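Local structure of formiminoglutamase (Trypanosoma cruzi, 4MYK) at the interface of chains A and B. The protein hydrolyses N-formimino-L-glutamate to L-glutamate and formamide as an arginase-like manganese metalloenzyme. Coordinates in Å, arbitrary orientation; residue numbers count along the deposited sequence, not the author numbering. Chains: chain A/B, Formiminoglutamase.

Contact 1: the interface of chains A and B. Residues chain A 187-192, 194; chain B 14-15, 17, 67-68, 70-71, 297, 300.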
loop_
_atom_site.group_PDB
_atom_site.type_symbol
_atom_site.label_atom_id
_atom_site.label_comp_id
_atom_site.label_asym_id
_atom_site.label_seq_id
_atom_site.Cartn_x
_atom_site.Cartn_y
_atom_site.Cartn_z
ATOM N N GLY A 187 8.807 16.802 5.896
ATOM C CA GLY A 187 9.651 17.412 6.916
ATOM C C GLY A 187 10.771 16.543 7.485
ATOM O O GLY A 187 11.741 17.048 8.050
ATOM N N SER A 188 10.641 15.232 7.332
ATOM C CA SER A 188 11.659 14.284 7.784
ATOM C C SER A 188 12.830 14.193 6.813
ATOM O O SER A 188 13.836 13.543 7.097
ATOM C CB SER A 188 11.034 12.904 7.916
ATOM O OG SER A 188 10.267 12.627 6.759
ATOM N N GLN A 189 12.674 14.846 5.667
ATOM C CA GLN A 189 13.626 14.780 4.566
ATOM C C GLN A 189 13.979 16.158 4.036
ATOM O O GLN A 189 14.474 16.266 2.914
ATOM C CB GLN A 189 13.018 14.016 3.389
ATOM C CG GLN A 189 12.924 12.528 3.556
ATOM C CD GLN A 189 12.967 11.831 2.220
ATOM O OE1 GLN A 189 13.774 10.921 2.010
ATOM N NE2 GLN A 189 12.116 12.273 1.291
ATOM N N CYS A 190 13.706 17.210 4.801
ATOM C CA CYS A 190 13.994 18.549 4.313
ATOM C C CYS A 190 14.832 19.394 5.278
ATOM O O CYS A 190 14.396 19.747 6.376
ATOM C CB CYS A 190 12.706 19.253 3.869
ATOM S SG CYS A 190 11.902 18.408 2.449
ATOM N N GLY A 191 16.059 19.699 4.850
ATOM C CA GLY A 191 16.961 20.506 5.649
ATOM C C GLY A 191 16.268 21.813 5.972
ATOM O O GLY A 191 15.492 22.312 5.157
ATOM N N ALA A 192 16.516 22.369 7.155
ATOM C CA ALA A 192 15.907 23.651 7.501
ATOM C C ALA A 192 16.541 24.845 6.748
ATOM O O ALA A 192 15.850 25.830 6.456
ATOM C CB ALA A 192 15.918 23.868 9.005
ATOM N N HIS A 194 17.422 24.486 3.748
ATOM C CA HIS A 194 16.749 24.299 2.469
ATOM C C HIS A 194 15.400 25.011 2.469
ATOM O O HIS A 194 15.075 25.717 1.533
ATOM C CB HIS A 194 16.577 22.804 2.152
ATOM C CG HIS A 194 17.852 22.099 1.772
ATOM N ND1 HIS A 194 18.632 21.416 2.683
ATOM C CD2 HIS A 194 18.468 21.956 0.574
ATOM C CE1 HIS A 194 19.678 20.895 2.066
ATOM N NE2 HIS A 194 19.601 21.206 0.786
ATOM N N ASP B 14 24.187 21.031 5.353
ATOM C CA ASP B 14 22.983 21.843 5.267
ATOM C C ASP B 14 21.784 21.135 5.919
ATOM O O ASP B 14 20.698 21.708 6.047
ATOM C CB ASP B 14 22.684 22.178 3.800
ATOM C CG ASP B 14 22.950 21.002 2.854
ATOM O OD1 ASP B 14 23.127 19.857 3.334
ATOM O OD2 ASP B 14 22.980 21.227 1.620
ATOM N N ASP B 15 21.992 19.895 6.356
ATOM C CA ASP B 15 20.882 19.030 6.739
ATOM C C ASP B 15 21.314 18.040 7.821
ATOM O O ASP B 15 21.525 16.862 7.538
ATOM C CB ASP B 15 20.363 18.288 5.486
ATOM C CG ASP B 15 19.154 17.394 5.767
ATOM O OD1 ASP B 15 18.663 17.374 6.914
ATOM O OD2 ASP B 15 18.687 16.709 4.830
ATOM N N ARG B 17 21.101 15.365 10.605
ATOM C CA ARG B 17 20.123 14.315 10.873
ATOM C C ARG B 17 20.370 13.577 12.191
ATOM O O ARG B 17 21.140 14.032 13.016
ATOM C CB ARG B 17 20.023 13.354 9.693
ATOM C CG ARG B 17 19.431 14.020 8.460
ATOM C CD ARG B 17 19.376 13.082 7.274
ATOM N NE ARG B 17 18.667 13.695 6.154
ATOM C CZ ARG B 17 18.167 13.023 5.120
ATOM N NH1 ARG B 17 18.294 11.701 5.055
ATOM N NH2 ARG B 17 17.534 13.674 4.148
ATOM N N GLY B 67 16.436 11.269 8.989
ATOM C CA GLY B 67 15.741 12.042 10.010
ATOM C C GLY B 67 16.261 13.430 10.339
ATOM O O GLY B 67 17.061 13.584 11.251
ATOM N N SER B 68 15.786 14.446 9.631
ATOM C CA SER B 68 16.195 15.809 9.935
ATOM C C SER B 68 15.881 16.179 11.386
ATOM O O SER B 68 14.725 16.123 11.805
ATOM C CB SER B 68 15.524 16.796 8.974
ATOM O OG SER B 68 15.854 16.499 7.628
ATOM N N ASN B 70 15.788 19.058 12.830
ATOM C CA ASN B 70 14.753 20.080 12.839
ATOM C C ASN B 70 13.738 19.822 11.751
ATOM O O ASN B 70 14.053 19.902 10.563
ATOM C CB ASN B 70 15.336 21.476 12.691
ATOM C CG ASN B 70 14.334 22.564 13.040
ATOM O OD1 ASN B 70 13.213 22.289 13.477
ATOM N ND2 ASN B 70 14.744 23.811 12.853
ATOM N N ASN B 71 12.524 19.490 12.176
ATOM C CA ASN B 71 11.444 19.150 11.275
ATOM C C ASN B 71 10.476 20.317 11.211
ATOM O O ASN B 71 9.792 20.625 12.187
ATOM C CB ASN B 71 10.730 17.893 11.770
ATOM C CG ASN B 71 9.623 17.437 10.833
ATOM O OD1 ASN B 71 8.809 18.234 10.375
ATOM N ND2 ASN B 71 9.585 16.141 10.551
ATOM N N TYR B 297 12.363 5.660 10.816
ATOM C CA TYR B 297 11.466 6.810 10.794
ATOM C C TYR B 297 10.486 6.801 11.961
ATOM O O TYR B 297 10.105 7.847 12.474
ATOM C CB TYR B 297 10.716 6.890 9.466
ATOM C CG TYR B 297 11.505 7.584 8.370
ATOM C CD1 TYR B 297 12.087 8.827 8.594
ATOM C CD2 TYR B 297 11.656 7.007 7.115
ATOM C CE1 TYR B 297 12.809 9.466 7.603
ATOM C CE2 TYR B 297 12.370 7.644 6.116
ATOM C CZ TYR B 297 12.947 8.872 6.365
ATOM O OH TYR B 297 13.658 9.519 5.377
ATOM N N TYR B 300 12.580 7.934 14.785
ATOM C CA TYR B 300 12.747 9.346 14.496
ATOM C C TYR B 300 11.578 10.183 15.030
ATOM O O TYR B 300 11.783 11.211 15.667
ATOM C CB TYR B 300 12.903 9.542 12.983
ATOM C CG TYR B 300 12.769 10.978 12.536
ATOM C CD1 TYR B 300 13.746 11.914 12.849
ATOM C CD2 TYR B 300 11.668 11.401 11.808
ATOM C CE1 TYR B 300 13.630 13.231 12.454
ATOM C CE2 TYR B 300 11.537 12.717 11.414
ATOM C CZ TYR B 300 12.526 13.630 11.740
ATOM O OH TYR B 300 12.414 14.948 11.348
HETATM O O HOH W 1 12.224 19.621 7.949
HETATM O O HOH W 2 15.484 11.452 6.300
#
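The phenol oxygen OH of B:Tyr300 is held by two bonds within chain B. It donates to the backbone carbonyl O of B:Ser68 at 2.6 Å, in the carbonyl plane and on a lone pair (C=O...donor angle 142°), and accepts a hydrogen bond from the side-chain amide ND2 of B:Asn71, the phenol oxygen lying close to that amide's plane. Tied in this way, the ring on helix 290-306 of this arginase/deacetylase α/β fold meets chain A obliquely through CE2, which lies 3.5 Å from A:Ser188 CB in the 3-10 helix 187-189. B:Tyr297 reaches the same 3-10 helix tip first, its OH 3.6 Å from A:Gln189 CG, the two side chains crossing at about a right angle, amide and ring planes 80° apart.

Within this patch direct polar contact between the chains is slight: B:Ser68 N points almost straight at A:Ser188 O, but at 3.3 Å the bond is weak. Water supplements it. Water 2 pairs with A:Ser188 O, B:Gly67 N and B:Tyr297 OH, and sits over one face of the B:Arg17 guanidinium near its rim. Water 1 joins A:Gly187 O and A:Cys190 O to B:Asn70 O.

B:Asp15, CG anti to the backbone N (chi1 -178°), lies against A:Gly191, CG to CA 3.8 Å. B:Ser68 OG donates to its OD1 on the syn lone pair at 3.0 Å, while B:Arg17 NE forms a salt bridge to OD2 from above the carboxylate plane, which probably keeps this carboxylate ionised. Farther out, the poorly ordered B:Asp14 approaches CE1 of A:His194 obliquely.

Contact 2: the interface of chains A and B. Residues chain A 185-187, 207-209; chain B 72-73.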
loop_
_atom_site.group_PDB
_atom_site.type_symbol
_atom_site.label_atom_id
_atom_site.label_comp_id
_atom_site.label_asym_id
_atom_site.label_seq_id
_atom_site.Cartn_x
_atom_site.Cartn_y
_atom_site.Cartn_z
ATOM N N CYS A 185 6.209 17.964 -0.065
ATOM C CA CYS A 185 7.506 17.740 0.544
ATOM C C CYS A 185 7.340 17.198 1.974
ATOM O O CYS A 185 6.312 17.419 2.621
ATOM C CB CYS A 185 8.341 19.027 0.517
ATOM S SG CYS A 185 7.450 20.490 1.074
ATOM N N GLN A 186 8.359 16.484 2.447
ATOM C CA GLN A 186 8.294 15.774 3.721
ATOM C C GLN A 186 9.302 16.325 4.751
ATOM O O GLN A 186 10.503 16.314 4.498
ATOM C CB GLN A 186 8.483 14.271 3.484
ATOM C CG GLN A 186 7.335 13.685 2.689
ATOM C CD GLN A 186 7.420 12.184 2.524
ATOM O OE1 GLN A 186 8.020 11.489 3.336
ATOM N NE2 GLN A 186 6.815 11.674 1.464
ATOM N N GLY A 187 8.807 16.802 5.896
ATOM C CA GLY A 187 9.651 17.412 6.916
ATOM C C GLY A 187 10.771 16.543 7.485
ATOM O O GLY A 187 11.741 17.048 8.050
ATOM N N TRP A 207 3.591 21.054 2.639
ATOM C CA TRP A 207 3.992 19.767 3.212
ATOM C C TRP A 207 2.970 18.693 2.921
ATOM O O TRP A 207 1.783 18.980 2.808
ATOM C CB TRP A 207 4.173 19.875 4.728
ATOM C CG TRP A 207 5.195 20.872 5.157
ATOM C CD1 TRP A 207 4.962 22.081 5.729
ATOM C CD2 TRP A 207 6.625 20.753 5.039
ATOM N NE1 TRP A 207 6.150 22.723 5.983
ATOM C CE2 TRP A 207 7.185 21.926 5.568
ATOM C CE3 TRP A 207 7.483 19.765 4.534
ATOM C CZ2 TRP A 207 8.564 22.141 5.611
ATOM C CZ3 TRP A 207 8.855 19.982 4.581
ATOM C CH2 TRP A 207 9.378 21.157 5.115
ATOM N N LEU A 208 3.441 17.455 2.791
ATOM C CA LEU A 208 2.561 16.313 2.551
ATOM C C LEU A 208 1.315 16.345 3.458
ATOM O O LEU A 208 0.185 16.256 2.978
ATOM C CB LEU A 208 3.342 15.003 2.737
ATOM C CG LEU A 208 2.595 13.684 2.524
ATOM C CD1 LEU A 208 2.008 13.605 1.126
ATOM C CD2 LEU A 208 3.495 12.502 2.801
ATOM N N SER A 209 1.540 16.502 4.762
ATOM C CA SER A 209 0.469 16.496 5.749
ATOM C C SER A 209 -0.653 17.487 5.419
ATOM O O SER A 209 -1.826 17.213 5.653
ATOM C CB SER A 209 1.029 16.741 7.161
ATOM O OG SER A 209 1.717 17.973 7.244
ATOM N N LEU B 72 10.415 20.967 10.060
ATOM C CA LEU B 72 9.623 22.178 9.944
ATOM C C LEU B 72 8.205 21.910 9.518
ATOM O O LEU B 72 7.389 22.823 9.443
ATOM C CB LEU B 72 10.286 23.159 8.997
ATOM C CG LEU B 72 11.338 23.967 9.753
ATOM C CD1 LEU B 72 12.564 24.174 8.892
ATOM C CD2 LEU B 72 10.748 25.287 10.260
ATOM N N GLU B 73 7.910 20.653 9.237
ATOM C CA GLU B 73 6.538 20.267 8.967
ATOM C C GLU B 73 5.797 20.062 10.278
ATOM O O GLU B 73 4.645 20.459 10.413
ATOM C CB GLU B 73 6.494 18.996 8.129
ATOM C CG GLU B 73 5.103 18.628 7.691
ATOM C CD GLU B 73 5.082 17.347 6.920
ATOM O OE1 GLU B 73 6.166 16.837 6.570
ATOM O OE2 GLU B 73 3.978 16.848 6.662
HETATM O O HOH W 3 12.224 19.621 7.949
#
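The indole of A:Trp207, at the end of strand 204-207, is the apolar floor on which B:Glu73 lies. CB of B:Glu73 stands 3.9 Å from the centroid of the six-membered ring and CA lies over the five-membered ring, both as CH-pi contacts on one face. B:Leu72 continues along that face toward the benzo rim, its CB 3.9 Å from A:Trp207 CZ2. Against the opposite face rests A:Cys185 SG, so the ring is sandwiched between its own chain and the partner.

The B:Glu73 side chain is extended, with CG anti to the backbone N (chi1 -174°). It runs antiparallel to the A:Trp207 side chain, CG 3.3 Å from A:Trp207 CB, and its carboxylate is nearly parallel to the indole, 6° apart.

At the tip the two oxygens diverge. OE1 accepts A:Gly187 N at 2.7 Å, nearly along the C-O axis and almost straight (170° at H). OE2 takes two donors from A:Ser209: OG at 2.6 Å on the anti lone pair, and the backbone N at 3.1 Å from above the carboxylate plane. Because A:Ser209 lies in the first turn of helix 208-214, the helix dipole may also stabilise a negative charge here. The water that bridges A:Gly187 O in contact 1 (water 3 here) also pairs with B:Leu72 N. The extended glutamate thus fastens chain B to chain A through backbone N-H groups, a serine hydroxyl and the indole face, in the deposited three-copy assembly.

Contact 1 and contact 2 are neighbouring patches of one A-B interface, the centres of their C-alpha atoms about 10 Å apart. They share A:Gly187, whose N serves contact 2 while its O binds one water (water 1, also water 3) belonging to both contacts. On chain B, the run from B:Gly67 to B:Glu73, including strand 70-71, passes from one patch into the other, so displacement of this segment would be expected to disturb both. Each patch pairs different surfaces of identical subunits, and the interface is not an exact two-fold; this fits the three-copy deposited assembly, although the structure alone does not show that trimer in solution.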